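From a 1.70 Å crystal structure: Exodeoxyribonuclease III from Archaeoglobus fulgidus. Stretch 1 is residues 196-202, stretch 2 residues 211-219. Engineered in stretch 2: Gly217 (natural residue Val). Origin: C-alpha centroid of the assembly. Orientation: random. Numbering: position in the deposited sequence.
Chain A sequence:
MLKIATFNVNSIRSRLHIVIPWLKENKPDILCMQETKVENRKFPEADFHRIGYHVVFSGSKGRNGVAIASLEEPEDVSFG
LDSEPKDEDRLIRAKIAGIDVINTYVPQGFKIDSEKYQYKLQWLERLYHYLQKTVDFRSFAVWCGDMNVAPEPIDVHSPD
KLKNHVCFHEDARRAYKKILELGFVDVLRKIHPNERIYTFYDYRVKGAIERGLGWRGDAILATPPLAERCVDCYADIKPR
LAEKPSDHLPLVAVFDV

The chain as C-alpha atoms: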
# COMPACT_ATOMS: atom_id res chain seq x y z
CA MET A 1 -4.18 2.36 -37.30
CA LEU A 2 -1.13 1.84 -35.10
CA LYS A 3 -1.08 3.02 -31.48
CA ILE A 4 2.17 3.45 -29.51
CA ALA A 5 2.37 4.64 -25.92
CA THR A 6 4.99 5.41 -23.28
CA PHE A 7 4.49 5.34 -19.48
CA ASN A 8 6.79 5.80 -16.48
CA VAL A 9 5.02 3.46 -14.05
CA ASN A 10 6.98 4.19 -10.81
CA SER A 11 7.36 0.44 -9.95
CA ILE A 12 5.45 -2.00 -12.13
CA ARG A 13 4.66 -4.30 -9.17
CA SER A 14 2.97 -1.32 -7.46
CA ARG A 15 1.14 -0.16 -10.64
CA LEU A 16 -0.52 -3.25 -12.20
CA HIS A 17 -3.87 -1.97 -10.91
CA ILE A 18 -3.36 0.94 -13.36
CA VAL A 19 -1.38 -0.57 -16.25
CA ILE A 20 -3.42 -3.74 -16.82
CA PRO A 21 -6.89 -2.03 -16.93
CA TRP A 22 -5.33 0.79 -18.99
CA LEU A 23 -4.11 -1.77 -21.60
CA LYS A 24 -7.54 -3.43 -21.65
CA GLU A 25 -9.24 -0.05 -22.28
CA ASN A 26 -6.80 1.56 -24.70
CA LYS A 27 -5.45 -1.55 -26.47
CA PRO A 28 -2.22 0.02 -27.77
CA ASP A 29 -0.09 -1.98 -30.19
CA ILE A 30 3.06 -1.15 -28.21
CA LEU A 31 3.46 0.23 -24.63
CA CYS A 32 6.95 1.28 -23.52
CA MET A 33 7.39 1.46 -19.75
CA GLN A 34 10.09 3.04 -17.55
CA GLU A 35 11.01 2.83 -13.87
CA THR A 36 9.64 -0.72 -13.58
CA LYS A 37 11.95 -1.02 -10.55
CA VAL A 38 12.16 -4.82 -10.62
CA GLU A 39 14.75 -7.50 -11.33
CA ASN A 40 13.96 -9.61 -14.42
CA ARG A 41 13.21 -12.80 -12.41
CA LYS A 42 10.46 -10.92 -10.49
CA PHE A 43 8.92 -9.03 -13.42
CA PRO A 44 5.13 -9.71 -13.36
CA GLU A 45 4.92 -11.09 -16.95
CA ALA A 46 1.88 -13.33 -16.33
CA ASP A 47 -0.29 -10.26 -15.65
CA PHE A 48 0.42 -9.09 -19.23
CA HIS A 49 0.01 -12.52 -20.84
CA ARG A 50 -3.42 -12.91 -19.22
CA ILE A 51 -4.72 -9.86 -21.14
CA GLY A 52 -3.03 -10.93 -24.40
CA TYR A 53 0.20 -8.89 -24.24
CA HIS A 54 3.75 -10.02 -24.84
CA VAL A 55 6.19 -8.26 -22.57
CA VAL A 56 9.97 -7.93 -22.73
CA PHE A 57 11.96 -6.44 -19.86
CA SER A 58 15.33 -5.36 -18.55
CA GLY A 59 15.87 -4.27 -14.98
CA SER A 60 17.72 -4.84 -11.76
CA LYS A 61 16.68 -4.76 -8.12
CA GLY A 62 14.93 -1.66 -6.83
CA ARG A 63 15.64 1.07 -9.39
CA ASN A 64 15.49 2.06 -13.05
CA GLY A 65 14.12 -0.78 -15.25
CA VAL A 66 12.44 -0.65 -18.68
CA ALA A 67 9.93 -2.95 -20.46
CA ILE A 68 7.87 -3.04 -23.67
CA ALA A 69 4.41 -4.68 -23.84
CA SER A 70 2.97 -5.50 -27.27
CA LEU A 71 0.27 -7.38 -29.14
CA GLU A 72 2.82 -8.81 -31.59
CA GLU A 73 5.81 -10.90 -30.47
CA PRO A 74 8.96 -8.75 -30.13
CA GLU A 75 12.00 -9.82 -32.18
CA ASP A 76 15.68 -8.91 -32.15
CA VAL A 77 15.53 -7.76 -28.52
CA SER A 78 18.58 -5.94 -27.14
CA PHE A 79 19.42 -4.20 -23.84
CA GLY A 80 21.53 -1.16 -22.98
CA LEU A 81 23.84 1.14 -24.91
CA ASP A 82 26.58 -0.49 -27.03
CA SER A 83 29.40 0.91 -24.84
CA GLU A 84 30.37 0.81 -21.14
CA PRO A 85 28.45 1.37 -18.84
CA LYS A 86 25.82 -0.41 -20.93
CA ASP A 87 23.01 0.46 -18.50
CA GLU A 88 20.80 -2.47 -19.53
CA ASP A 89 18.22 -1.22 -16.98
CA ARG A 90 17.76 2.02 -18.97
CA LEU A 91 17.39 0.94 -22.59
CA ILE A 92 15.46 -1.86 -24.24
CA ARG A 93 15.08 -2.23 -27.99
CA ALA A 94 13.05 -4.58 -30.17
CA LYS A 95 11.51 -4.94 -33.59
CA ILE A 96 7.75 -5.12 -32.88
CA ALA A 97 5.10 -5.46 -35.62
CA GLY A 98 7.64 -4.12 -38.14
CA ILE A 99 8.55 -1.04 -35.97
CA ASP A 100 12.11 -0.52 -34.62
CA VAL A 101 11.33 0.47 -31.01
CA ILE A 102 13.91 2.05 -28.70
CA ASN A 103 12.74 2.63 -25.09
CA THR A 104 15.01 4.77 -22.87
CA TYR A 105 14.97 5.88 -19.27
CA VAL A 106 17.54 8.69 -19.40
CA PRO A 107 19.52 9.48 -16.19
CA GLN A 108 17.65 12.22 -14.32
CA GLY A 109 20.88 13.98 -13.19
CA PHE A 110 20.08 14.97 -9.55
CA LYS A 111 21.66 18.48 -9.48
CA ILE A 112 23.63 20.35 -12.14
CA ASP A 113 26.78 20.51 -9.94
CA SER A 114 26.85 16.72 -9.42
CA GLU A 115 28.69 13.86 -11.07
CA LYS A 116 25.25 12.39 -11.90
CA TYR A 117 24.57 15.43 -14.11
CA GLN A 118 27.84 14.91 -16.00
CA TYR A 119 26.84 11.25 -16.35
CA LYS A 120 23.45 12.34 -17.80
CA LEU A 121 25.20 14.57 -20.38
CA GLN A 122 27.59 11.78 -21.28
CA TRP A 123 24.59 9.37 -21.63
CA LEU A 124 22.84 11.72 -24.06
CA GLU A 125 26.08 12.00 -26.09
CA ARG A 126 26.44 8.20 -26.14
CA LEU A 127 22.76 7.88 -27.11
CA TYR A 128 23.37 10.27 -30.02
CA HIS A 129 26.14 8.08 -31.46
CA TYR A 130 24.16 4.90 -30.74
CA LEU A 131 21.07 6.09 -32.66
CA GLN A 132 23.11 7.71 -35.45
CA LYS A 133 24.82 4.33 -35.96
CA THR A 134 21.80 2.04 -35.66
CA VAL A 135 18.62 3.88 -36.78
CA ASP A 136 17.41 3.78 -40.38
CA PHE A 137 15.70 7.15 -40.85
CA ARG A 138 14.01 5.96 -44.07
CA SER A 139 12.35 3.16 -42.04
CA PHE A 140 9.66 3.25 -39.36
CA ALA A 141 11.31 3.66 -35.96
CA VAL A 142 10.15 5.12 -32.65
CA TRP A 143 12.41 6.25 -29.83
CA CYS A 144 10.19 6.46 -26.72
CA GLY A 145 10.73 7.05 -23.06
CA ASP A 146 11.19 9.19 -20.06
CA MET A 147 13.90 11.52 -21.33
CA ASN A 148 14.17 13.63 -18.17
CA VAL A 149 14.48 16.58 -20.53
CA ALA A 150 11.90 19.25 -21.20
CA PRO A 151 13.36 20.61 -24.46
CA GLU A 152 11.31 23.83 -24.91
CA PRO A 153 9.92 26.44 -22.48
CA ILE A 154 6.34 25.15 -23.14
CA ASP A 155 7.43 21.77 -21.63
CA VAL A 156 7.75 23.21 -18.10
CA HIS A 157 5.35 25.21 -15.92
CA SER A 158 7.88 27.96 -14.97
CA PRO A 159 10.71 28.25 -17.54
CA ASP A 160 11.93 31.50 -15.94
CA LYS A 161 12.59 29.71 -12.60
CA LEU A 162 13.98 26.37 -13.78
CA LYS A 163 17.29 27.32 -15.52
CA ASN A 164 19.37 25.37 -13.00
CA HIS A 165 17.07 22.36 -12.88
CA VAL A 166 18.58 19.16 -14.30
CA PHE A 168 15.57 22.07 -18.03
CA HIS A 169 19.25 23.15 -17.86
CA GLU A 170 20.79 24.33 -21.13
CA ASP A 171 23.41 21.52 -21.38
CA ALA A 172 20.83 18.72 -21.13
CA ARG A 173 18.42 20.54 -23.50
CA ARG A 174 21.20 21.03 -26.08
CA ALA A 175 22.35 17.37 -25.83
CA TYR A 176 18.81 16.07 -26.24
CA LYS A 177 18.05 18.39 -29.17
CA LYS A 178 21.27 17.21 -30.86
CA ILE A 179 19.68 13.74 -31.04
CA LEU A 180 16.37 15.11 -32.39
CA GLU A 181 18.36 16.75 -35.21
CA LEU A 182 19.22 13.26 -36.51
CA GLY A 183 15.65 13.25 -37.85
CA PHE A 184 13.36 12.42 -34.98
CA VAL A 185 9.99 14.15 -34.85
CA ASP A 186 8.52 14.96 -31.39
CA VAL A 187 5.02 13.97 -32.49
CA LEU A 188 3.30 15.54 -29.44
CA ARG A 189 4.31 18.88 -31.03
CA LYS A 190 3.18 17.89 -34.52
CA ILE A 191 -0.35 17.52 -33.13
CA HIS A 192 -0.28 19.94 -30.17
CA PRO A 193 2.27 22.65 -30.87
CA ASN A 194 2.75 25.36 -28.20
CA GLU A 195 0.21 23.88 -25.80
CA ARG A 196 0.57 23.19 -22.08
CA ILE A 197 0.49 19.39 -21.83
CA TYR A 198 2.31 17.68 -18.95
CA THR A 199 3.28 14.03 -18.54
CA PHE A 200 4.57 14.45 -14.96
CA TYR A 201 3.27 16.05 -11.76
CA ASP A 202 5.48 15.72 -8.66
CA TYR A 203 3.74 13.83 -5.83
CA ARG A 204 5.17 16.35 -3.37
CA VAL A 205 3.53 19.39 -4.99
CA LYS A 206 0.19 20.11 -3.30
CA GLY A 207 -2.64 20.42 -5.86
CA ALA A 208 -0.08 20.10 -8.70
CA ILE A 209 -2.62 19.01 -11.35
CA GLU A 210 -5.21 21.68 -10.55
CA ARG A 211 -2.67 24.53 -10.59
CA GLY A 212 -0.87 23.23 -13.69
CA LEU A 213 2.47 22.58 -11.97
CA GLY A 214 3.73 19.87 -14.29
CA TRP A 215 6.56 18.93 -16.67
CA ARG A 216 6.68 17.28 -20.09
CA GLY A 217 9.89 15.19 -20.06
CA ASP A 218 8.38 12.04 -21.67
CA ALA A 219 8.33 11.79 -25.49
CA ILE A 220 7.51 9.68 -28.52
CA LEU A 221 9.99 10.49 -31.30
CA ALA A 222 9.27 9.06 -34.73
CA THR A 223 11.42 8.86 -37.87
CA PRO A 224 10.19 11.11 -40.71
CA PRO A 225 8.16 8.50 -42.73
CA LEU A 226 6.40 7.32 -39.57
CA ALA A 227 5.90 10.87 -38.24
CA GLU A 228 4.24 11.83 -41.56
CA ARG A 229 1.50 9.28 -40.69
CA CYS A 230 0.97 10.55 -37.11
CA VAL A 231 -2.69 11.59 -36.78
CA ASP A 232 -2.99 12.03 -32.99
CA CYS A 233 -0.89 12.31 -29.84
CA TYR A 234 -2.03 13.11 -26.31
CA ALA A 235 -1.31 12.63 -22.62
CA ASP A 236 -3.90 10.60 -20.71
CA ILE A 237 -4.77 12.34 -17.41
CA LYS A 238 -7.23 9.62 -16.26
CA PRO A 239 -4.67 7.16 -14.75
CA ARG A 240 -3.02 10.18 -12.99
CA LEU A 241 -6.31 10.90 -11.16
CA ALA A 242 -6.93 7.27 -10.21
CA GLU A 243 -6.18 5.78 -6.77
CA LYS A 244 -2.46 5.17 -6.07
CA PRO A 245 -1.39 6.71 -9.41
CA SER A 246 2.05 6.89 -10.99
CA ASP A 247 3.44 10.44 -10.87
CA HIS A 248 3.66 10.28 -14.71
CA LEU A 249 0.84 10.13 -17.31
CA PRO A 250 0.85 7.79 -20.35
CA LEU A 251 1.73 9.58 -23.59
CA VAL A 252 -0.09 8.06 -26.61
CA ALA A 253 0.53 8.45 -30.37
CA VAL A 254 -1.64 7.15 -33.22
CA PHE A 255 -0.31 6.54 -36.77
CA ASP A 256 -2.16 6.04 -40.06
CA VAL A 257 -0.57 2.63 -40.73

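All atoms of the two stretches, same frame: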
# COMPACT_ATOMS: atom_id res chain seq x y z
N ARG A 196 0.18 23.72 -23.38
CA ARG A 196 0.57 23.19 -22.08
C ARG A 196 -0.03 21.81 -21.89
O ARG A 196 -1.26 21.69 -21.72
CB ARG A 196 0.09 24.12 -20.97
CG ARG A 196 0.83 25.46 -20.93
CD ARG A 196 0.18 26.37 -19.91
NE ARG A 196 -1.19 26.64 -20.31
CZ ARG A 196 -2.11 27.20 -19.54
NH1 ARG A 196 -1.83 27.54 -18.29
NH2 ARG A 196 -3.32 27.40 -20.02
N ILE A 197 0.84 20.80 -21.99
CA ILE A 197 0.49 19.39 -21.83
C ILE A 197 1.62 18.78 -21.02
O ILE A 197 2.77 18.85 -21.42
CB ILE A 197 0.40 18.66 -23.17
CG1 ILE A 197 -0.72 19.27 -24.03
CG2 ILE A 197 0.16 17.13 -22.93
CD1 ILE A 197 -0.84 18.68 -25.41
N TYR A 198 1.28 18.19 -19.87
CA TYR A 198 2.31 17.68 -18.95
C TYR A 198 2.14 16.18 -18.77
O TYR A 198 1.01 15.68 -18.76
CB TYR A 198 2.28 18.40 -17.60
CG TYR A 198 2.45 19.88 -17.74
CD1 TYR A 198 1.52 20.75 -17.19
CD2 TYR A 198 3.53 20.42 -18.46
CE1 TYR A 198 1.64 22.13 -17.29
CE2 TYR A 198 3.68 21.82 -18.57
CZ TYR A 198 2.71 22.65 -18.01
OH TYR A 198 2.85 24.03 -18.12
N THR A 199 3.26 15.48 -18.71
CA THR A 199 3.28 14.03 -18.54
C THR A 199 3.76 13.64 -17.13
O THR A 199 3.93 12.46 -16.84
CB THR A 199 4.17 13.34 -19.62
OG1 THR A 199 5.48 13.94 -19.64
CG2 THR A 199 3.51 13.44 -21.01
N PHE A 200 4.04 14.65 -16.30
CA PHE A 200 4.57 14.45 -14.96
C PHE A 200 4.09 15.54 -14.01
O PHE A 200 4.17 16.73 -14.32
CB PHE A 200 6.09 14.43 -14.97
CG PHE A 200 6.71 14.47 -13.60
CD1 PHE A 200 6.65 13.36 -12.77
CD2 PHE A 200 7.34 15.62 -13.15
CE1 PHE A 200 7.23 13.40 -11.47
CE2 PHE A 200 7.93 15.67 -11.87
CZ PHE A 200 7.86 14.53 -11.03
N TYR A 201 3.60 15.13 -12.84
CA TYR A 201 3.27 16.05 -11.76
C TYR A 201 3.89 15.45 -10.50
O TYR A 201 3.60 14.30 -10.16
CB TYR A 201 1.75 16.17 -11.55
CG TYR A 201 1.03 16.81 -12.70
CD1 TYR A 201 0.50 16.03 -13.73
CD2 TYR A 201 0.82 18.20 -12.75
CE1 TYR A 201 -0.19 16.60 -14.79
CE2 TYR A 201 0.14 18.77 -13.81
CZ TYR A 201 -0.36 17.97 -14.82
OH TYR A 201 -1.06 18.54 -15.86
N ASP A 202 4.75 16.21 -9.84
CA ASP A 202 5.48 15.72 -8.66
C ASP A 202 4.51 15.41 -7.54
O ASP A 202 3.66 16.23 -7.22
CB ASP A 202 6.51 16.77 -8.23
CG ASP A 202 7.49 16.25 -7.21
OD1 ASP A 202 7.06 15.69 -6.19
OD2 ASP A 202 8.72 16.47 -7.39
N ARG A 211 -3.34 23.25 -10.31
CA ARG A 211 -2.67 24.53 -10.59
C ARG A 211 -1.66 24.50 -11.74
O ARG A 211 -0.91 25.47 -11.94
CB ARG A 211 -2.07 25.16 -9.35
CG ARG A 211 -1.30 24.25 -8.46
CD ARG A 211 -1.62 24.62 -7.02
NE ARG A 211 -0.58 24.16 -6.11
CZ ARG A 211 0.49 24.88 -5.75
NH1 ARG A 211 0.67 26.11 -6.21
NH2 ARG A 211 1.38 24.34 -4.92
N GLY A 212 -1.66 23.39 -12.47
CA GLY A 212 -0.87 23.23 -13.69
C GLY A 212 0.63 23.22 -13.45
O GLY A 212 1.41 23.72 -14.27
N LEU A 213 1.05 22.64 -12.32
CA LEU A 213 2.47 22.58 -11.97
C LEU A 213 3.03 21.23 -12.40
O LEU A 213 3.30 20.34 -11.57
CB LEU A 213 2.69 22.84 -10.47
CG LEU A 213 2.21 24.20 -9.93
CD1 LEU A 213 2.41 24.21 -8.43
CD2 LEU A 213 2.98 25.32 -10.60
N GLY A 214 3.20 21.08 -13.71
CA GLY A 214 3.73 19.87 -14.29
C GLY A 214 4.90 20.12 -15.22
O GLY A 214 5.30 21.29 -15.46
N TRP A 215 5.43 19.00 -15.73
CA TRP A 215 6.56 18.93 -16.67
C TRP A 215 6.22 18.00 -17.81
O TRP A 215 5.40 17.08 -17.67
CB TRP A 215 7.80 18.32 -15.99
CG TRP A 215 8.30 19.02 -14.82
CD1 TRP A 215 7.68 19.15 -13.59
CD2 TRP A 215 9.56 19.70 -14.70
NE1 TRP A 215 8.47 19.87 -12.74
CE2 TRP A 215 9.63 20.22 -13.39
CE3 TRP A 215 10.63 19.91 -15.58
CZ2 TRP A 215 10.74 20.96 -12.93
CZ3 TRP A 215 11.75 20.67 -15.11
CH2 TRP A 215 11.77 21.16 -13.80
N ARG A 216 6.86 18.21 -18.96
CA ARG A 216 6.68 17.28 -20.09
C ARG A 216 8.08 16.80 -20.52
O ARG A 216 8.71 17.35 -21.44
CB ARG A 216 5.90 17.95 -21.24
CG ARG A 216 5.21 16.91 -22.20
CD ARG A 216 6.22 16.15 -23.06
NE ARG A 216 6.83 17.06 -24.03
CZ ARG A 216 7.26 16.73 -25.24
NH1 ARG A 216 7.21 15.45 -25.67
NH2 ARG A 216 7.75 17.68 -26.03
N GLY A 217 8.57 15.78 -19.79
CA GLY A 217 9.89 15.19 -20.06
C GLY A 217 9.84 13.81 -20.72
O GLY A 217 10.90 13.20 -20.98
N ASP A 218 8.63 13.32 -20.98
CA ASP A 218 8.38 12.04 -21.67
C ASP A 218 8.08 12.35 -23.15
O ASP A 218 7.45 13.37 -23.46
CB ASP A 218 7.19 11.30 -21.04
CG ASP A 218 7.39 11.03 -19.57
OD1 ASP A 218 6.90 11.83 -18.74
OD2 ASP A 218 8.05 10.02 -19.28
N ALA A 219 8.50 11.48 -24.07
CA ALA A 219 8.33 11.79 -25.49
C ALA A 219 8.19 10.52 -26.33
O ALA A 219 8.68 9.44 -25.93
CB ALA A 219 9.49 12.68 -26.03
O HOH W 1 1.18 25.34 -16.36
O HOH W 2 5.41 18.72 -10.87

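The most unusual feature of this contact is how tightly it closes over Gly214. A CB built in ideal geometry on this residue would point toward the other stretch and lie 2.7 Å from Tyr198 CB, 2.8 Å from Tyr201 CE2 and 2.9 Å from Phe200 O, so the packing leaves no room for a side chain. Two tyrosines and Phe200 O occupy the space. Gly214 CA sits over a face of the Tyr198 ring, 4.0 Å from its centroid, in a CH-pi contact, where a weakly polarized C-H group meets the electron-rich ring; the same Gly214 CA lies 3.7 Å from Tyr201 CD2. The example illustrates a general principle: a glycine lets aromatic rings pack directly against the main chain.

The backbone beside this site is joined by a single antiparallel bridge between Phe200 and Trp215, whose CA atoms are 5.2 Å apart. Trp215 N donates to Phe200 O at 3.0 Å with a nearly straight geometry (162°). In the other direction Trp215 O serves two amides, accepting from Thr199 N at 2.9 Å and, in a weak bond, from Phe200 N at 3.1 Å. The pairing does not extend into a longer ladder, and the touching segments run 95° apart from end to end.

Beyond the bridge, Thr199 and Asp218 both direct their CA-to-CB bonds toward the opposing stretch. Thr199 OG1 donates a short hydrogen bond of 2.7 Å to Asp218 OD1, a neutral hydroxyl meeting a carboxylate oxygen in a buried setting. The neighbouring Arg216 lays its aliphatic part against the first stretch, with Arg216 CG 3.2 Å from Ile197 O, while its end leads away and Arg216 NH1 donates to Asp218 O at 3.0 Å. Between them lies Gly217, an engineered residue that replaces valine and is barely covered by the first stretch; there would be room for a CB here, in contrast to Gly214.

Apolar contact flanks the bridge where Phe200 CD2 approaches Trp215 CD1 at 3.6 Å. The tryptophan atom lies at the edge of the phenylalanine ring, but the two ring planes meet obliquely, at 58°.

Two waters link the stretches where they do not bond directly. One molecule lies 2.8 Å from Tyr198 OH and donates to Gly212 O at 2.7 Å, linking the ring's hydroxyl to the backbone. A second accepts from Asp202 N at 2.8 Å and donates to Leu213 O, also at 2.8 Å, bridging backbone to backbone.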